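Local coordinates for protein UTP-glucose-1-phosphate uridylyltransferase 2 (Trypanosoma brucei, PDB 3GUE) that probably catalyses the transfer of a uridylyl group from UTP to glucose 1-phosphate, giving UDP-glucose and diphosphate, and binds UDP-glucose in its pocket, at residues 429-443 / 448-462. Residues are numbered along the deposited sequence; the frame is centred on the assembly and turned at random.
Sequences GGVPSLRQCTSLTVR and FGADVSVRGNVVIKN
P432 points CG at the centre of one face of the F448 ring, 3.9 Å from the ring centroid and almost on the normal, a CH-pi contact. F448 starts the packed side of two successive coils of the C-terminal beta-helix domain, far from the UDP-glucose pocket. L440 continues it: its CG stands anti to the backbone N (chi1 171°), which brings CD1 alongside V458, 3.6 Å from CG1, with I460 CD1 and V454 CG1 slightly farther off. L434 CD2 also packs on V454, 3.6 Å from its CB, and C437 SG touches V454 CG1.

Under this interior, strands 439-443 and 458-462 run parallel, 2° apart. Their bonds alternate from V458 N to S439 O through to N462 N to R443 O. At the corner the pairing slips by one residue in a beta bulge, and G456 O takes both T438 N (2.7 Å) and S439 N (3.2 Å) from the same face of its carbonyl plane.

The outward side is looser and polar. A water donates to V458 O and sits 3.1 Å from S439 OG. R443 and K461 touch through their aliphatic parts, CB to CG 3.6 Å; the two like charges are not in contact, and R443 NH2 forms a salt bridge with D411. In the turn that leads into this corner, Q436 lies alongside R455, and another water joins S433 OG, also hydrogen-bonded to D387, to Q436 N and V454 O.

Parallel backbone bonds thus join an apolar interior, while waters, D387 and D411 serve the polar outer side, away from the nucleotide-sugar site.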
loop_
_atom_site.group_PDB
_atom_site.type_symbol
_atom_site.label_atom_id
_atom_site.label_comp_id
_atom_site.label_asym_id
_atom_site.label_seq_id
_atom_site.Cartn_x
_atom_site.Cartn_y
_atom_site.Cartn_z
ATOM N N GLY A 429 -21.193 -18.051 1.026
ATOM C CA GLY A 429 -22.415 -18.318 0.265
ATOM C C GLY A 429 -22.812 -17.191 -0.662
ATOM O O GLY A 429 -23.886 -17.233 -1.271
ATOM N N GLY A 430 -21.951 -16.175 -0.760
ATOM C CA GLY A 430 -22.206 -15.037 -1.631
ATOM C C GLY A 430 -21.638 -13.691 -1.225
ATOM O O GLY A 430 -21.731 -13.266 -0.070
ATOM N N VAL A 431 -21.067 -12.997 -2.207
ATOM C CA VAL A 431 -20.691 -11.589 -2.023
ATOM C C VAL A 431 -21.967 -10.787 -2.280
ATOM O O VAL A 431 -22.559 -10.933 -3.351
ATOM C CB VAL A 431 -19.560 -11.154 -3.024
ATOM C CG1 VAL A 431 -19.078 -9.707 -2.734
ATOM C CG2 VAL A 431 -18.399 -12.120 -2.968
ATOM N N PRO A 432 -22.406 -9.955 -1.304
ATOM C CA PRO A 432 -23.624 -9.158 -1.486
ATOM C C PRO A 432 -23.412 -8.013 -2.478
ATOM O O PRO A 432 -22.271 -7.617 -2.728
ATOM C CB PRO A 432 -23.900 -8.608 -0.069
ATOM C CG PRO A 432 -22.506 -8.459 0.515
ATOM C CD PRO A 432 -21.794 -9.710 0.016
ATOM N N SER A 433 -24.512 -7.520 -3.055
ATOM C CA SER A 433 -24.508 -6.309 -3.881
ATOM C C SER A 433 -24.282 -5.158 -2.888
ATOM O O SER A 433 -24.942 -5.094 -1.854
ATOM C CB SER A 433 -25.847 -6.179 -4.634
ATOM O OG SER A 433 -25.994 -4.990 -5.406
ATOM N N LEU A 434 -23.332 -4.289 -3.200
ATOM C CA LEU A 434 -23.006 -3.112 -2.359
ATOM C C LEU A 434 -22.949 -1.791 -3.137
ATOM O O LEU A 434 -22.566 -0.764 -2.593
ATOM C CB LEU A 434 -21.668 -3.324 -1.606
ATOM C CG LEU A 434 -21.655 -4.479 -0.572
ATOM C CD1 LEU A 434 -20.258 -4.743 -0.135
ATOM C CD2 LEU A 434 -22.528 -4.175 0.658
ATOM N N ARG A 435 -23.319 -1.818 -4.407
ATOM C CA ARG A 435 -23.324 -0.597 -5.214
ATOM C C ARG A 435 -24.274 0.499 -4.687
ATOM O O ARG A 435 -23.999 1.672 -4.851
ATOM C CB ARG A 435 -23.582 -0.899 -6.710
ATOM C CG ARG A 435 -24.866 -1.663 -6.991
ATOM C CD ARG A 435 -25.102 -1.906 -8.490
ATOM N NE ARG A 435 -26.391 -2.574 -8.647
ATOM C CZ ARG A 435 -27.575 -1.958 -8.570
ATOM N NH1 ARG A 435 -27.648 -0.638 -8.371
ATOM N NH2 ARG A 435 -28.691 -2.664 -8.705
ATOM N N GLN A 436 -25.356 0.115 -4.016
ATOM C CA GLN A 436 -26.276 1.086 -3.416
ATOM C C GLN A 436 -26.016 1.299 -1.919
ATOM O O GLN A 436 -26.831 1.915 -1.230
ATOM C CB GLN A 436 -27.741 0.657 -3.613
ATOM C CG GLN A 436 -28.070 0.087 -4.990
ATOM C CD GLN A 436 -29.535 -0.279 -5.127
ATOM O OE1 GLN A 436 -29.915 -1.451 -5.001
ATOM N NE2 GLN A 436 -30.368 0.719 -5.355
ATOM N N CYS A 437 -24.903 0.760 -1.409
ATOM C CA CYS A 437 -24.636 0.783 0.019
ATOM C C CYS A 437 -23.799 1.996 0.414
ATOM O O CYS A 437 -22.728 2.234 -0.141
ATOM C CB CYS A 437 -23.946 -0.515 0.433
ATOM S SG CYS A 437 -23.405 -0.492 2.120
ATOM N N THR A 438 -24.294 2.793 1.352
ATOM C CA THR A 438 -23.476 3.906 1.868
ATOM C C THR A 438 -22.654 3.439 3.084
ATOM O O THR A 438 -21.604 3.997 3.390
ATOM C CB THR A 438 -24.289 5.213 2.205
ATOM O OG1 THR A 438 -25.164 4.987 3.306
ATOM C CG2 THR A 438 -25.114 5.707 1.032
ATOM N N SER A 439 -23.136 2.396 3.750
ATOM C CA SER A 439 -22.563 1.967 5.026
ATOM C C SER A 439 -23.015 0.547 5.360
ATOM O O SER A 439 -24.188 0.234 5.264
ATOM C CB SER A 439 -23.036 2.928 6.118
ATOM O OG SER A 439 -22.342 2.726 7.307
ATOM N N LEU A 440 -22.082 -0.318 5.737
ATOM C CA LEU A 440 -22.439 -1.660 6.228
ATOM C C LEU A 440 -21.594 -2.045 7.443
ATOM O O LEU A 440 -20.369 -2.103 7.361
ATOM C CB LEU A 440 -22.317 -2.727 5.127
ATOM C CG LEU A 440 -22.449 -4.193 5.572
ATOM C CD1 LEU A 440 -23.917 -4.598 5.916
ATOM C CD2 LEU A 440 -21.808 -5.175 4.573
ATOM N N THR A 441 -22.274 -2.290 8.566
ATOM C CA THR A 441 -21.633 -2.690 9.798
ATOM C C THR A 441 -22.084 -4.118 10.166
ATOM O O THR A 441 -23.288 -4.422 10.199
ATOM C CB THR A 441 -21.915 -1.636 10.931
ATOM O OG1 THR A 441 -21.327 -0.381 10.547
ATOM C CG2 THR A 441 -21.331 -2.057 12.261
ATOM N N VAL A 442 -21.105 -4.983 10.428
ATOM C CA VAL A 442 -21.365 -6.370 10.762
ATOM C C VAL A 442 -20.660 -6.747 12.039
ATOM O O VAL A 442 -19.473 -6.457 12.214
ATOM C CB VAL A 442 -20.946 -7.312 9.619
ATOM C CG1 VAL A 442 -21.112 -8.795 10.011
ATOM C CG2 VAL A 442 -21.740 -6.955 8.334
ATOM N N ARG A 443 -21.422 -7.386 12.929
ATOM C CA ARG A 443 -21.004 -7.696 14.290
ATOM C C ARG A 443 -21.463 -9.111 14.630
ATOM O O ARG A 443 -22.605 -9.481 14.328
ATOM C CB ARG A 443 -21.634 -6.715 15.298
ATOM C CG ARG A 443 -21.033 -5.319 15.307
ATOM C CD ARG A 443 -19.589 -5.370 15.815
ATOM N NE ARG A 443 -18.949 -4.055 15.823
ATOM C CZ ARG A 443 -18.364 -3.496 14.766
ATOM N NH1 ARG A 443 -18.325 -4.127 13.592
ATOM N NH2 ARG A 443 -17.802 -2.306 14.883
ATOM N N PHE A 448 -23.574 -14.259 4.577
ATOM C CA PHE A 448 -24.366 -13.936 3.381
ATOM C C PHE A 448 -24.561 -15.166 2.527
ATOM O O PHE A 448 -23.644 -15.971 2.383
ATOM C CB PHE A 448 -23.692 -12.855 2.520
ATOM C CG PHE A 448 -23.716 -11.492 3.136
ATOM C CD1 PHE A 448 -24.897 -10.742 3.161
ATOM C CD2 PHE A 448 -22.565 -10.960 3.707
ATOM C CE1 PHE A 448 -24.928 -9.476 3.747
ATOM C CE2 PHE A 448 -22.576 -9.672 4.305
ATOM C CZ PHE A 448 -23.756 -8.937 4.325
ATOM N N GLY A 449 -25.770 -15.300 1.986
ATOM C CA GLY A 449 -26.059 -16.239 0.922
ATOM C C GLY A 449 -26.032 -15.467 -0.387
ATOM O O GLY A 449 -25.335 -14.450 -0.505
ATOM N N ALA A 450 -26.820 -15.934 -1.352
ATOM C CA ALA A 450 -26.747 -15.461 -2.732
ATOM C C ALA A 450 -27.700 -14.300 -3.059
ATOM O O ALA A 450 -28.787 -14.161 -2.471
ATOM C CB ALA A 450 -26.940 -16.645 -3.718
ATOM N N ASP A 451 -27.237 -13.455 -3.979
ATOM C CA ASP A 451 -27.966 -12.287 -4.504
ATOM C C ASP A 451 -28.625 -11.402 -3.432
ATOM O O ASP A 451 -29.716 -10.870 -3.622
ATOM C CB ASP A 451 -28.940 -12.725 -5.609
ATOM C CG ASP A 451 -28.255 -13.579 -6.675
ATOM O OD1 ASP A 451 -27.951 -13.062 -7.773
ATOM O OD2 ASP A 451 -27.989 -14.769 -6.400
ATOM N N VAL A 452 -27.947 -11.258 -2.302
ATOM C CA VAL A 452 -28.320 -10.286 -1.274
ATOM C C VAL A 452 -27.990 -8.862 -1.725
ATOM O O VAL A 452 -26.905 -8.587 -2.200
ATOM C CB VAL A 452 -27.658 -10.631 0.086
ATOM C CG1 VAL A 452 -27.890 -9.540 1.112
ATOM C CG2 VAL A 452 -28.226 -11.949 0.603
ATOM N N SER A 453 -28.957 -7.960 -1.590
ATOM C CA SER A 453 -28.783 -6.575 -2.005
ATOM C C SER A 453 -28.681 -5.698 -0.761
ATOM O O SER A 453 -29.602 -5.671 0.056
ATOM C CB SER A 453 -29.958 -6.152 -2.909
ATOM O OG SER A 453 -30.028 -4.744 -3.087
ATOM N N VAL A 454 -27.546 -5.025 -0.580
ATOM C CA VAL A 454 -27.400 -4.119 0.588
ATOM C C VAL A 454 -27.570 -2.650 0.134
ATOM O O VAL A 454 -26.887 -2.191 -0.798
ATOM C CB VAL A 454 -26.070 -4.336 1.385
ATOM C CG1 VAL A 454 -25.895 -3.295 2.460
ATOM C CG2 VAL A 454 -25.969 -5.735 1.982
ATOM N N ARG A 455 -28.494 -1.934 0.784
ATOM C CA ARG A 455 -28.874 -0.595 0.352
ATOM C C ARG A 455 -28.898 0.408 1.513
ATOM O O ARG A 455 -29.442 0.123 2.600
ATOM C CB ARG A 455 -30.263 -0.620 -0.293
ATOM C CG ARG A 455 -30.374 -1.480 -1.522
ATOM C CD ARG A 455 -31.836 -1.752 -1.869
ATOM N NE ARG A 455 -31.912 -2.735 -2.947
ATOM C CZ ARG A 455 -33.020 -3.112 -3.579
ATOM N NH1 ARG A 455 -34.200 -2.601 -3.264
ATOM N NH2 ARG A 455 -32.935 -4.024 -4.531
ATOM N N GLY A 456 -28.348 1.589 1.261
ATOM C CA GLY A 456 -28.359 2.670 2.255
ATOM C C GLY A 456 -27.385 2.384 3.383
ATOM O O GLY A 456 -26.246 2.008 3.112
ATOM N N ASN A 457 -27.832 2.608 4.625
ATOM C CA ASN A 457 -27.078 2.289 5.842
ATOM C C ASN A 457 -27.559 1.016 6.561
ATOM O O ASN A 457 -28.576 1.041 7.276
ATOM C CB ASN A 457 -27.118 3.469 6.817
ATOM C CG ASN A 457 -26.414 4.702 6.271
ATOM O OD1 ASN A 457 -26.882 5.822 6.431
ATOM N ND2 ASN A 457 -25.294 4.492 5.609
ATOM N N VAL A 458 -26.818 -0.082 6.394
ATOM C CA VAL A 458 -27.205 -1.389 6.942
ATOM C C VAL A 458 -26.357 -1.831 8.140
ATOM O O VAL A 458 -25.127 -1.802 8.085
ATOM C CB VAL A 458 -27.237 -2.471 5.838
ATOM C CG1 VAL A 458 -27.394 -3.914 6.412
ATOM C CG2 VAL A 458 -28.355 -2.170 4.866
ATOM N N VAL A 459 -27.028 -2.247 9.218
ATOM C CA VAL A 459 -26.356 -2.872 10.354
ATOM C C VAL A 459 -26.813 -4.351 10.513
ATOM O O VAL A 459 -28.019 -4.664 10.429
ATOM C CB VAL A 459 -26.557 -2.053 11.683
ATOM C CG1 VAL A 459 -25.804 -2.695 12.863
ATOM C CG2 VAL A 459 -26.110 -0.573 11.509
ATOM N N ILE A 460 -25.855 -5.255 10.729
ATOM C CA ILE A 460 -26.169 -6.665 11.005
ATOM C C ILE A 460 -25.405 -7.131 12.251
ATOM O O ILE A 460 -24.196 -7.336 12.182
ATOM C CB ILE A 460 -25.837 -7.606 9.783
ATOM C CG1 ILE A 460 -26.451 -7.077 8.475
ATOM C CG2 ILE A 460 -26.312 -9.061 10.050
ATOM C CD1 ILE A 460 -26.120 -7.943 7.202
ATOM N N LYS A 461 -26.125 -7.318 13.366
ATOM C CA LYS A 461 -25.564 -7.774 14.639
ATOM C C LYS A 461 -26.084 -9.144 15.066
ATOM O O LYS A 461 -27.284 -9.316 15.308
ATOM C CB LYS A 461 -25.930 -6.795 15.754
ATOM C CG LYS A 461 -24.967 -5.669 15.971
ATOM C CD LYS A 461 -25.168 -5.114 17.393
ATOM C CE LYS A 461 -23.979 -4.286 17.848
ATOM N NZ LYS A 461 -22.877 -5.158 18.361
ATOM N N ASN A 462 -25.186 -10.109 15.187
ATOM C CA ASN A 462 -25.563 -11.405 15.749
ATOM C C ASN A 462 -24.966 -11.628 17.144
ATOM O O ASN A 462 -23.755 -11.534 17.353
ATOM C CB ASN A 462 -25.242 -12.539 14.769
ATOM C CG ASN A 462 -25.555 -13.911 15.325
ATOM O OD1 ASN A 462 -26.508 -14.094 16.103
ATOM N ND2 ASN A 462 -24.755 -14.896 14.919
HETATM O O HOH W 1 -21.474 -17.248 3.720
HETATM O O HOH W 2 -24.876 -12.194 -2.001
HETATM O O HOH W 3 -24.141 -12.807 -4.471
HETATM O O HOH W 4 -26.460 -2.587 -3.439
HETATM O O HOH W 5 -24.094 0.805 8.910
#